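Arginase, mitochondrial (Medicago truncatula, PDB 6VSS) catalyses the manganese-dependent hydrolysis of L-arginine to urea and L-ornithine, and also converts agmatine to urea and putrescine. Local coordinates at residues B[137-142]-B[167-172]; B[63-68]-B[149-154]; B[175-180]-B[259-264]; B[34-39]-B[122-127]; B[55-60]-B[109-114]. All blocks are in the same frame, centred on the assembly; numbering follows the deposited sequence.

Contact 1: residues B[137-142]-B[167-172]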
# COMPACT_ATOMS: atom_id res chain seq x y z
N VAL B 137 -15.88 -16.90 31.14
CA VAL B 137 -15.71 -15.45 31.45
C VAL B 137 -16.41 -14.62 30.37
O VAL B 137 -17.03 -13.59 30.71
CB VAL B 137 -14.22 -15.08 31.59
CG1 VAL B 137 -14.04 -13.58 31.44
CG2 VAL B 137 -13.63 -15.57 32.91
N ILE B 138 -16.37 -15.05 29.11
CA ILE B 138 -17.06 -14.32 28.00
C ILE B 138 -18.58 -14.39 28.24
O ILE B 138 -19.28 -13.35 28.10
CB ILE B 138 -16.65 -14.89 26.65
CG1 ILE B 138 -15.20 -14.50 26.30
CG2 ILE B 138 -17.60 -14.43 25.57
CD1 ILE B 138 -14.55 -15.43 25.25
N SER B 139 -19.08 -15.55 28.64
CA SER B 139 -20.53 -15.77 28.93
C SER B 139 -20.97 -14.84 30.08
O SER B 139 -22.06 -14.23 29.97
CB SER B 139 -20.86 -17.21 29.26
OG SER B 139 -20.64 -18.06 28.15
N GLU B 140 -20.22 -14.84 31.19
CA GLU B 140 -20.56 -13.99 32.37
C GLU B 140 -20.62 -12.54 31.90
O GLU B 140 -21.58 -11.87 32.23
CB GLU B 140 -19.53 -14.13 33.47
CG GLU B 140 -19.49 -15.51 34.10
CD GLU B 140 -20.79 -16.01 34.69
OE1 GLU B 140 -21.59 -15.18 35.16
OE2 GLU B 140 -21.02 -17.24 34.66
N SER B 141 -19.65 -12.10 31.09
CA SER B 141 -19.63 -10.74 30.52
C SER B 141 -20.95 -10.44 29.82
O SER B 141 -21.58 -9.40 30.14
CB SER B 141 -18.46 -10.55 29.63
OG SER B 141 -17.29 -10.59 30.45
N VAL B 142 -21.38 -11.33 28.94
CA VAL B 142 -22.67 -11.17 28.20
C VAL B 142 -23.81 -11.02 29.20
O VAL B 142 -24.59 -10.11 29.03
CB VAL B 142 -22.92 -12.30 27.19
CG1 VAL B 142 -24.28 -12.15 26.55
CG2 VAL B 142 -21.84 -12.35 26.10
N VAL B 167 -23.74 -16.94 22.55
CA VAL B 167 -25.11 -17.44 22.28
C VAL B 167 -25.52 -18.35 23.45
O VAL B 167 -26.69 -18.30 23.84
CB VAL B 167 -25.17 -18.09 20.91
CG1 VAL B 167 -26.37 -18.99 20.77
CG2 VAL B 167 -25.11 -17.02 19.81
N ARG B 168 -24.59 -19.08 24.05
CA ARG B 168 -24.88 -19.91 25.24
C ARG B 168 -25.44 -19.01 26.35
O ARG B 168 -26.42 -19.41 27.07
CB ARG B 168 -23.63 -20.65 25.72
CG ARG B 168 -23.83 -21.32 27.07
CD ARG B 168 -22.57 -22.00 27.56
NE ARG B 168 -21.42 -21.11 27.75
CZ ARG B 168 -20.17 -21.53 27.91
NH1 ARG B 168 -19.91 -22.82 27.92
NH2 ARG B 168 -19.18 -20.68 28.06
N ALA B 169 -24.78 -17.88 26.55
CA ALA B 169 -25.09 -16.90 27.61
C ALA B 169 -26.45 -16.27 27.33
O ALA B 169 -27.25 -16.16 28.29
CB ALA B 169 -24.02 -15.87 27.66
N VAL B 170 -26.74 -15.92 26.07
CA VAL B 170 -28.05 -15.33 25.71
C VAL B 170 -29.18 -16.33 26.02
O VAL B 170 -30.16 -15.95 26.67
CB VAL B 170 -28.09 -14.90 24.24
CG1 VAL B 170 -29.50 -14.50 23.89
CG2 VAL B 170 -27.11 -13.76 23.95
N SER B 171 -29.03 -17.55 25.55
CA SER B 171 -30.00 -18.66 25.67
C SER B 171 -30.23 -19.02 27.13
O SER B 171 -31.38 -19.32 27.49
CB SER B 171 -29.53 -19.87 24.93
OG SER B 171 -30.48 -20.94 25.03
N GLU B 172 -29.15 -19.10 27.90
CA GLU B 172 -29.23 -19.54 29.31
C GLU B 172 -29.91 -18.41 30.07
O GLU B 172 -30.81 -18.71 30.88
CB GLU B 172 -27.85 -19.81 29.89
CG GLU B 172 -27.25 -21.13 29.51
CD GLU B 172 -25.82 -21.27 29.97
OE1 GLU B 172 -25.24 -20.27 30.43
OE2 GLU B 172 -25.28 -22.38 29.86

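Contact 2: residues B[63-68]-B[149-154]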
# COMPACT_ATOMS: atom_id res chain seq x y z
N THR B 63 -31.47 -1.12 24.14
CA THR B 63 -30.25 -0.40 23.72
C THR B 63 -29.13 -1.38 23.37
O THR B 63 -28.65 -2.16 24.24
CB THR B 63 -29.90 0.68 24.76
OG1 THR B 63 -30.94 1.67 24.72
CG2 THR B 63 -28.54 1.30 24.50
N SER B 64 -28.70 -1.31 22.12
CA SER B 64 -27.54 -2.07 21.59
C SER B 64 -26.30 -1.56 22.35
O SER B 64 -26.00 -0.34 22.32
CB SER B 64 -27.42 -1.94 20.06
OG SER B 64 -28.53 -2.49 19.38
N SER B 65 -25.60 -2.48 23.01
CA SER B 65 -24.51 -2.24 23.98
C SER B 65 -23.27 -3.03 23.55
O SER B 65 -23.33 -4.30 23.47
CB SER B 65 -24.99 -2.61 25.34
OG SER B 65 -26.23 -1.94 25.53
N LEU B 66 -22.21 -2.30 23.16
CA LEU B 66 -21.00 -2.91 22.58
C LEU B 66 -20.23 -3.56 23.72
O LEU B 66 -19.82 -2.89 24.65
CB LEU B 66 -20.18 -1.84 21.87
CG LEU B 66 -20.96 -1.04 20.84
CD1 LEU B 66 -20.05 -0.21 19.95
CD2 LEU B 66 -21.78 -1.97 20.01
N LEU B 67 -19.99 -4.85 23.58
CA LEU B 67 -19.02 -5.63 24.39
C LEU B 67 -17.97 -6.21 23.44
O LEU B 67 -18.34 -7.02 22.56
CB LEU B 67 -19.81 -6.70 25.17
CG LEU B 67 -18.99 -7.56 26.12
CD1 LEU B 67 -18.71 -6.80 27.41
CD2 LEU B 67 -19.70 -8.87 26.40
N GLY B 68 -16.74 -5.71 23.55
CA GLY B 68 -15.54 -6.23 22.89
C GLY B 68 -15.07 -7.53 23.52
O GLY B 68 -15.04 -7.66 24.79
N ASP B 149 -31.10 -4.26 31.95
CA ASP B 149 -32.13 -3.87 30.96
C ASP B 149 -32.21 -2.34 30.99
O ASP B 149 -32.18 -1.78 32.09
CB ASP B 149 -33.49 -4.46 31.32
CG ASP B 149 -34.40 -3.48 32.04
OD1 ASP B 149 -34.97 -2.61 31.36
OD2 ASP B 149 -34.53 -3.59 33.27
N PRO B 150 -32.30 -1.64 29.84
CA PRO B 150 -32.75 -2.23 28.58
C PRO B 150 -31.58 -2.61 27.66
O PRO B 150 -31.80 -2.73 26.48
CB PRO B 150 -33.51 -1.05 27.97
CG PRO B 150 -32.70 0.16 28.38
CD PRO B 150 -32.05 -0.21 29.70
N LEU B 151 -30.37 -2.74 28.22
CA LEU B 151 -29.17 -3.05 27.40
C LEU B 151 -29.34 -4.41 26.76
O LEU B 151 -29.80 -5.37 27.45
CB LEU B 151 -27.91 -3.07 28.26
CG LEU B 151 -27.61 -1.82 29.08
CD1 LEU B 151 -26.20 -1.91 29.63
CD2 LEU B 151 -27.80 -0.56 28.25
N ARG B 152 -28.90 -4.52 25.51
CA ARG B 152 -28.85 -5.78 24.73
C ARG B 152 -27.44 -5.89 24.11
O ARG B 152 -26.96 -4.92 23.53
CB ARG B 152 -29.99 -5.88 23.72
CG ARG B 152 -31.36 -6.06 24.35
CD ARG B 152 -32.40 -6.47 23.33
NE ARG B 152 -33.71 -6.37 23.92
CZ ARG B 152 -34.82 -6.93 23.48
NH1 ARG B 152 -34.83 -7.67 22.39
NH2 ARG B 152 -35.94 -6.74 24.14
N PRO B 153 -26.78 -7.05 24.26
CA PRO B 153 -25.38 -7.24 23.87
C PRO B 153 -25.17 -7.30 22.35
O PRO B 153 -25.73 -8.19 21.70
CB PRO B 153 -25.03 -8.58 24.50
CG PRO B 153 -26.33 -9.30 24.47
CD PRO B 153 -27.30 -8.23 24.94
N LEU B 154 -24.44 -6.32 21.84
CA LEU B 154 -23.87 -6.32 20.47
C LEU B 154 -22.35 -6.55 20.64
O LEU B 154 -21.63 -5.67 21.05
CB LEU B 154 -24.29 -5.04 19.74
CG LEU B 154 -24.25 -5.12 18.21
CD1 LEU B 154 -24.83 -3.86 17.54
CD2 LEU B 154 -22.79 -5.31 17.76

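Contact 3: residues B[175-180]-B[259-264]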
# COMPACT_ATOMS: atom_id res chain seq x y z
N GLY B 175 -33.60 -18.24 29.14
CA GLY B 175 -34.22 -19.53 29.49
C GLY B 175 -34.71 -20.30 28.28
O GLY B 175 -35.71 -20.98 28.41
N GLY B 176 -34.06 -20.26 27.12
CA GLY B 176 -34.46 -21.18 26.03
C GLY B 176 -33.77 -20.90 24.73
O GLY B 176 -32.78 -20.19 24.76
N ALA B 177 -34.28 -21.46 23.63
CA ALA B 177 -33.59 -21.46 22.32
C ALA B 177 -33.79 -20.10 21.65
O ALA B 177 -34.75 -19.38 21.99
CB ALA B 177 -34.10 -22.58 21.48
N VAL B 178 -32.90 -19.73 20.76
CA VAL B 178 -33.06 -18.52 19.93
C VAL B 178 -33.00 -19.02 18.50
O VAL B 178 -32.53 -20.16 18.30
CB VAL B 178 -31.97 -17.46 20.25
CG1 VAL B 178 -32.05 -17.02 21.69
CG2 VAL B 178 -30.56 -17.95 19.96
N ASP B 179 -33.48 -18.24 17.54
CA ASP B 179 -33.20 -18.50 16.11
C ASP B 179 -31.99 -17.65 15.77
O ASP B 179 -31.91 -16.59 16.33
CB ASP B 179 -34.39 -18.18 15.20
CG ASP B 179 -35.59 -19.12 15.30
OD1 ASP B 179 -35.43 -20.28 15.77
OD2 ASP B 179 -36.69 -18.70 14.86
N ILE B 180 -31.13 -18.09 14.85
CA ILE B 180 -29.91 -17.35 14.46
C ILE B 180 -29.92 -17.07 12.96
O ILE B 180 -30.20 -17.94 12.16
CB ILE B 180 -28.64 -18.08 14.88
CG1 ILE B 180 -28.60 -18.35 16.38
CG2 ILE B 180 -27.41 -17.33 14.36
CD1 ILE B 180 -27.39 -19.10 16.81
N GLU B 259 -40.20 -16.82 16.04
CA GLU B 259 -41.62 -17.02 16.45
C GLU B 259 -41.70 -18.32 17.25
O GLU B 259 -41.45 -19.41 16.66
CB GLU B 259 -42.56 -16.90 15.25
CG GLU B 259 -42.62 -15.46 14.71
CD GLU B 259 -43.78 -15.11 13.78
OE1 GLU B 259 -44.94 -14.95 14.30
OE2 GLU B 259 -43.55 -14.98 12.55
N GLY B 260 -41.98 -18.19 18.55
CA GLY B 260 -42.21 -19.30 19.50
C GLY B 260 -40.93 -19.73 20.20
O GLY B 260 -40.94 -20.79 20.84
N VAL B 261 -39.82 -19.00 20.06
CA VAL B 261 -38.63 -19.27 20.92
C VAL B 261 -38.30 -17.95 21.58
O VAL B 261 -39.13 -17.05 21.50
CB VAL B 261 -37.45 -19.89 20.15
CG1 VAL B 261 -37.76 -21.30 19.69
CG2 VAL B 261 -37.00 -19.03 18.97
N LYS B 262 -37.16 -17.81 22.22
CA LYS B 262 -36.91 -16.67 23.12
C LYS B 262 -36.50 -15.44 22.31
O LYS B 262 -36.45 -14.34 22.87
CB LYS B 262 -35.89 -17.11 24.17
CG LYS B 262 -36.35 -18.28 25.03
CD LYS B 262 -37.67 -17.95 25.72
CE LYS B 262 -38.24 -19.05 26.58
NZ LYS B 262 -39.69 -18.84 26.80
N GLY B 263 -36.20 -15.60 21.02
CA GLY B 263 -35.89 -14.46 20.15
C GLY B 263 -34.83 -14.80 19.13
O GLY B 263 -34.60 -16.03 18.89
N VAL B 264 -34.23 -13.75 18.56
CA VAL B 264 -33.37 -13.82 17.36
C VAL B 264 -31.98 -13.27 17.71
O VAL B 264 -31.88 -12.12 18.22
CB VAL B 264 -33.98 -13.07 16.16
CG1 VAL B 264 -33.10 -13.21 14.92
CG2 VAL B 264 -35.40 -13.59 15.84

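Contact 4: residues B[34-39]-B[122-127]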
# COMPACT_ATOMS: atom_id res chain seq x y z
N ARG B 34 -8.67 -13.86 41.11
CA ARG B 34 -8.60 -12.44 41.50
C ARG B 34 -8.66 -11.56 40.23
O ARG B 34 -9.41 -10.51 40.20
CB ARG B 34 -7.30 -12.23 42.29
CG ARG B 34 -7.14 -13.13 43.51
CD ARG B 34 -6.24 -12.60 44.62
NE ARG B 34 -6.52 -11.24 45.11
CZ ARG B 34 -7.35 -10.91 46.08
NH1 ARG B 34 -8.03 -11.83 46.75
NH2 ARG B 34 -7.51 -9.63 46.39
N VAL B 35 -7.90 -11.93 39.21
CA VAL B 35 -7.84 -11.06 37.99
C VAL B 35 -9.19 -11.16 37.25
O VAL B 35 -9.66 -10.17 36.72
CB VAL B 35 -6.65 -11.38 37.07
CG1 VAL B 35 -6.78 -10.64 35.74
CG2 VAL B 35 -5.32 -11.03 37.75
N ILE B 36 -9.78 -12.33 37.23
CA ILE B 36 -11.09 -12.55 36.56
C ILE B 36 -12.16 -11.74 37.32
O ILE B 36 -12.90 -10.96 36.64
CB ILE B 36 -11.43 -14.04 36.49
CG1 ILE B 36 -10.54 -14.73 35.46
CG2 ILE B 36 -12.91 -14.24 36.23
CD1 ILE B 36 -10.84 -16.20 35.29
N ASP B 37 -12.23 -11.90 38.64
CA ASP B 37 -13.10 -11.07 39.52
C ASP B 37 -12.99 -9.59 39.16
O ASP B 37 -14.01 -8.88 39.08
CB ASP B 37 -12.65 -11.15 40.98
CG ASP B 37 -13.75 -10.83 41.97
OD1 ASP B 37 -14.73 -10.15 41.58
OD2 ASP B 37 -13.66 -11.32 43.11
N ALA B 38 -11.77 -9.09 39.12
CA ALA B 38 -11.50 -7.67 38.81
C ALA B 38 -12.00 -7.34 37.41
O ALA B 38 -12.50 -6.23 37.19
CB ALA B 38 -10.03 -7.39 38.92
N ALA B 39 -11.86 -8.26 36.48
CA ALA B 39 -12.26 -8.03 35.09
C ALA B 39 -13.78 -7.90 35.06
O ALA B 39 -14.31 -6.98 34.39
CB ALA B 39 -11.78 -9.14 34.23
N GLU B 122 -6.34 -10.86 26.76
CA GLU B 122 -4.86 -11.01 26.82
C GLU B 122 -4.42 -11.13 28.29
O GLU B 122 -3.71 -12.08 28.63
CB GLU B 122 -4.19 -9.84 26.07
CG GLU B 122 -2.66 -9.74 26.27
CD GLU B 122 -1.87 -8.70 25.45
OE1 GLU B 122 -2.39 -7.60 25.10
OE2 GLU B 122 -0.68 -8.95 25.19
N GLU B 123 -4.80 -10.19 29.14
CA GLU B 123 -4.37 -10.19 30.57
C GLU B 123 -4.88 -11.44 31.33
O GLU B 123 -4.14 -12.01 32.18
CB GLU B 123 -4.84 -8.91 31.25
CG GLU B 123 -4.21 -7.66 30.66
CD GLU B 123 -5.01 -6.99 29.53
OE1 GLU B 123 -5.96 -7.62 28.98
OE2 GLU B 123 -4.65 -5.83 29.17
N ILE B 124 -6.07 -11.90 31.01
CA ILE B 124 -6.63 -13.13 31.61
C ILE B 124 -5.87 -14.36 31.11
O ILE B 124 -5.47 -15.18 31.97
CB ILE B 124 -8.12 -13.26 31.35
CG1 ILE B 124 -8.88 -12.16 32.09
CG2 ILE B 124 -8.58 -14.66 31.74
CD1 ILE B 124 -10.27 -11.98 31.58
N ARG B 125 -5.72 -14.51 29.80
CA ARG B 125 -4.94 -15.66 29.23
C ARG B 125 -3.57 -15.62 29.92
O ARG B 125 -3.09 -16.67 30.32
CB ARG B 125 -4.75 -15.57 27.71
CG ARG B 125 -5.85 -16.24 26.90
CD ARG B 125 -5.72 -16.24 25.37
NE ARG B 125 -4.51 -16.82 24.76
CZ ARG B 125 -4.19 -18.13 24.69
NH1 ARG B 125 -3.09 -18.51 24.06
NH2 ARG B 125 -4.95 -19.05 25.26
N ASP B 126 -2.97 -14.44 30.04
CA ASP B 126 -1.61 -14.29 30.63
C ASP B 126 -1.57 -14.72 32.11
O ASP B 126 -0.49 -14.70 32.65
CB ASP B 126 -1.04 -12.87 30.48
CG ASP B 126 0.42 -12.79 30.92
OD1 ASP B 126 1.21 -13.64 30.49
OD2 ASP B 126 0.76 -11.91 31.73
N CYS B 127 -2.68 -15.03 32.78
CA CYS B 127 -2.71 -15.60 34.16
C CYS B 127 -2.74 -17.13 34.10
O CYS B 127 -2.86 -17.77 35.16
CB CYS B 127 -3.97 -15.22 34.92
SG CYS B 127 -4.05 -13.44 35.17

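Contact 5: residues B[55-60]-B[109-114]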
# COMPACT_ATOMS: atom_id res chain seq x y z
N ARG B 55 -32.02 4.12 31.65
CA ARG B 55 -33.21 4.05 32.53
C ARG B 55 -33.54 5.47 33.02
O ARG B 55 -34.72 5.74 33.39
CB ARG B 55 -33.05 3.06 33.69
CG ARG B 55 -33.41 1.64 33.31
CD ARG B 55 -33.38 0.64 34.44
NE ARG B 55 -32.30 0.82 35.38
CZ ARG B 55 -31.06 0.33 35.24
NH1 ARG B 55 -30.70 -0.32 34.15
NH2 ARG B 55 -30.16 0.54 36.18
N SER B 56 -32.59 6.40 33.01
CA SER B 56 -32.97 7.75 33.45
C SER B 56 -33.37 8.63 32.25
O SER B 56 -34.22 9.52 32.44
CB SER B 56 -31.93 8.31 34.33
OG SER B 56 -30.75 8.42 33.63
N LEU B 57 -32.90 8.34 31.04
CA LEU B 57 -33.42 9.07 29.85
C LEU B 57 -34.88 8.72 29.56
O LEU B 57 -35.59 9.57 29.03
CB LEU B 57 -32.56 8.70 28.65
CG LEU B 57 -31.12 9.18 28.74
CD1 LEU B 57 -30.35 8.66 27.54
CD2 LEU B 57 -31.08 10.70 28.84
N GLY B 58 -35.29 7.49 29.86
CA GLY B 58 -36.58 6.90 29.47
C GLY B 58 -36.81 6.83 27.97
O GLY B 58 -35.90 7.24 27.19
N GLY B 59 -38.01 6.36 27.59
CA GLY B 59 -38.51 6.23 26.20
C GLY B 59 -37.70 5.19 25.41
O GLY B 59 -37.33 5.47 24.27
N VAL B 60 -37.42 4.05 26.02
CA VAL B 60 -36.44 3.06 25.50
C VAL B 60 -36.82 1.68 26.01
O VAL B 60 -36.99 1.51 27.23
CB VAL B 60 -35.01 3.42 25.93
CG1 VAL B 60 -34.89 3.54 27.44
CG2 VAL B 60 -34.00 2.41 25.38
N ASP B 109 -27.85 9.50 20.08
CA ASP B 109 -28.73 9.11 21.20
C ASP B 109 -28.13 7.86 21.84
O ASP B 109 -28.01 6.84 21.20
CB ASP B 109 -30.16 9.01 20.68
CG ASP B 109 -31.20 8.70 21.73
OD1 ASP B 109 -30.84 8.25 22.85
OD2 ASP B 109 -32.39 8.84 21.40
N PRO B 110 -27.71 7.88 23.13
CA PRO B 110 -27.21 6.70 23.82
C PRO B 110 -28.19 5.53 23.87
O PRO B 110 -27.75 4.40 24.05
CB PRO B 110 -26.98 7.16 25.25
CG PRO B 110 -26.73 8.63 25.11
CD PRO B 110 -27.66 9.06 24.01
N ARG B 111 -29.47 5.79 23.68
CA ARG B 111 -30.49 4.73 23.76
C ARG B 111 -30.44 3.92 22.47
O ARG B 111 -30.93 2.84 22.43
CB ARG B 111 -31.86 5.37 23.99
CG ARG B 111 -31.96 6.15 25.28
CD ARG B 111 -33.30 6.88 25.35
NE ARG B 111 -33.37 7.89 24.30
CZ ARG B 111 -34.30 8.82 24.22
NH1 ARG B 111 -35.26 8.89 25.13
NH2 ARG B 111 -34.28 9.68 23.21
N VAL B 112 -29.84 4.47 21.43
CA VAL B 112 -29.66 3.75 20.15
C VAL B 112 -28.41 2.88 20.22
O VAL B 112 -28.44 1.76 19.72
CB VAL B 112 -29.57 4.74 18.99
CG1 VAL B 112 -29.36 3.99 17.69
CG2 VAL B 112 -30.83 5.59 18.95
N ILE B 113 -27.31 3.40 20.75
CA ILE B 113 -26.05 2.60 20.83
C ILE B 113 -25.16 3.15 21.93
O ILE B 113 -25.07 4.36 22.11
CB ILE B 113 -25.35 2.55 19.46
CG1 ILE B 113 -24.26 1.48 19.46
CG2 ILE B 113 -24.82 3.95 19.08
CD1 ILE B 113 -23.50 1.42 18.18
N THR B 114 -24.53 2.24 22.67
CA THR B 114 -23.63 2.64 23.76
C THR B 114 -22.48 1.64 23.82
O THR B 114 -22.70 0.44 23.57
CB THR B 114 -24.48 2.79 25.03
OG1 THR B 114 -23.70 3.48 25.99
CG2 THR B 114 -24.84 1.48 25.67

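Contact 1: residues B[137-142]-B[167-172]
The R168 side chain leaves its helix with CG anti to the backbone N (chi1 170°), and a bend at chi3 (60°) turns the guanidinium across to the neighbouring helix. There S139 sets OG anti to its own carbonyl carbon, beside the backbone N. The two residues join helices 131-146 and 163-174, which come one on each side of strand 151-157 in the chain of the alpha/beta arginase fold. The short helix segments cross at -47°, with their axes 8.4 Å apart at closest approach.

The polar part is a side-on grip by two nitrogens on one oxygen. R168 NH2 donates to S139 OG at 3.0 Å. R168 NE donates to the same oxygen at 3.2 Å. OG lies in the guanidinium plane, at the edge, so the two bonds together fix the rotation of the group. S139 OG is also hydrogen-bonded to P165 O, so this buried hydroxyl is well satisfied.

Beside this grip the helices come very close, because small residues face each other. S139 and A169 have the nearest CA atoms, 4.9 Å apart. The methyl group of A169 rests on the backbone of the other helix, with CB 3.4 Å from S139 O. V142 continues the apolar side of the crossing: its CB also meets A169 CB. Strand 63-69 lies near the same helix, where L67 touches S141 and V142. At the end of the crossing V142 and V170 cross obliquely, with V142 CG1 4.2 Å from V170 CG2.

Contact 2: residues B[63-68]-B[149-154]
Residues 149-154 enter the central sheet through a cis peptide bond between D149 and P150. P150 O accepts the first bond of the ladder, from T63 N at 2.9 Å. L151 starts the strand and pairs in parallel with T63. Its side chain lies against S65, with both CB and CD2 of L151 3.4 Å from S65 OG. R152 bonds both ways: its N donates to T63 O at 2.7 Å, and its O accepts from S65 N nearly along the C=O axis. The R152 side chain runs on, extended, to a salt bridge with D304. P153 has no N-H to give, but in this register its N is not called on. L154 N donates to S65 O at 2.8 Å, and L154 O accepts from L67 N at 3.1 Å. L154 and L66 lie side by side, pointing the same way, with L66 CD2 4.0 Å from L154 CB.

S65 OG turns back to donate to T63 O, which therefore has two donors. An alanine here would remove that hydroxyl and would probably loosen both the hold on T63 O and the packing on L151.

Helix 323-339 covers L154 and S64 on one face of the sheet. Helix 131-146 covers S65, L151 and P153 on the other. Strand 113-118 pairs with the other edge of strand 63-69, and T63 OG1 is hydrogen-bonded to R111 O ahead of it.

Contact 3: residues B[175-180]-B[259-264]
This contact marks the start of two adjacent parallel strands in the arginase sheet, 178-183 and 264-269. A Schellman motif with G175 at its C-prime position ends helix 163-174 just before, and S171 OG also bonds G176 O there.

Two backbone bonds join the segments. K262 N donates to A177 O at 2.9 Å, nearly along the C=O axis. D179 N donates to G263 O at 2.8 Å, in the carbonyl plane. The strand register is then set by D179 and V264, whose CA atoms are 4.8 Å apart. Glycines make the approach possible. At the backbone angles of G263, a CB would jam against K262 O. A CB on G176 would clash with K262 CG, which sits 3.6 Å from G176 CA. The K262 chain, bent at chi2 (-56°), lies along the glycines until CE is 3.7 Å from G175 O.

V261 fills the other side of the loop. Its CB is 3.3 Å from A177 O, and its CG2 branch meets D179 OD1 at 3.8 Å, the two side chains crossing at about a right angle.

D179 OD2 forms a salt bridge with R214 and accepts from G258 N, while OD1 accepts from R215 N. An alanine here would remove the carboxylate and would probably leave the loop before strand 264-269 and the arginine of strand 213-221 less firmly tied together.

With a counter-charge and two backbone N-H groups around it, the buried carboxylate is likely to stay ionised.

Contact 4: residues B[34-39]-B[122-127]
I124 is the main bump of this contact. It drops into a shallow hollow on helix 25-57 lined by V35, I36 and A39. Its CG1 stands anti to the carbonyl carbon (chi1 -67°), and the chain continues extended through chi2 (164°), so CD1 reaches A39, ending 4.2 Å from its CB, where the small methyl group lets the tip in. The CG2 branch takes the other wall and comes 4.2 Å from I36 CG1. I124 CG1 passes V35 CG1 more loosely, at 4.5 Å.

C127, three residues on, supplies the second bump. Its SG is anti to the carbonyl carbon and points at the V35 side chain. The sulfur is 3.8 Å from V35 CG2 and also 3.8 Å from V35 CB. With CG1 only slightly farther off, the sulfur meets the whole branched end of the valine. V35 thus meets two neighbours on this side: C127 SG along its branches and I124 CG1 near its CG1. I36 and I124 have the nearest CA atoms, 6.7 Å apart. All five residues are buried, and the fit across the segments is made by apolar and sulfur contacts.

The surroundings explain the burial. Helix 131-146 packs on the same isoleucines: V137 and R133 touch I36, and L134 touches I124. A second subunit covers the outer side, where F42 of that subunit packs on V35 and its K50 and R46 form salt bridges with D126. The contact thus wedges the short helix 121-125 between the long helix 25-57, helix 131-146 and the subunit interface.

Contact 5: residues B[55-60]-B[109-114]
Charged and polar bonds come first, and R111 is at the centre of them. Its guanidinium sits side-on against the carboxylate of D109. R111 NH2 forms a salt bridge with D109 OD2 at 2.7 Å, and R111 NE donates to the syn lone pair of D109 OD1 at 2.9 Å. Across the segments, R111 NH1 donates to G58 O at 2.7 Å, a fairly straight bond (160°). G58 O lies close to the guanidinium plane. Held on both sides, the flat group can hardly turn.

Apolar contacts run along the rest of the arginine. CG is anti to the carbonyl carbon (chi1 -62°), and an extended chi2 lays CG and CD against L57 and V60. The bend at chi3 (-65°) then turns the guanidinium to G58 O and D109. L57 CD1 lies 3.7 Å from R111 CG, crossing obliquely. V60 CB is 3.9 Å from R111 CD.

Backbone shape is the third element. G58, with positive phi, is the first residue to leave helix 25-57, and G59 also has positive phi. The turn they make presents G58 O to the arginine.

On the other side D109 OD1 accepts from R111 N at 2.9 Å. This closes an Asx turn, and the same carboxylate aligns the R111 side chain that ties the end of helix 25-57 to the approach to strand 113-118.

From the N terminus, helix 25-57 opens contact 4 in its first half and contact 5 at its end. Contact 5 closes first, at residues 109-114, so its loop sits wholly within that of contact 4, which closes at 122-127. Contact 2 opens at strand 63-69, inside both loops, and closes beyond them at strand 151-157, crossing each. Contact 1 opens before contact 2 has closed and ends on helix 163-174, so these two cross as well. Contact 3 starts afterwards and stands in series with all the others. Contacts 4 and 5 fasten the long helix to the domain, contact 1 joins helices beside the sheet, and contacts 2 and 3 build the sheet itself.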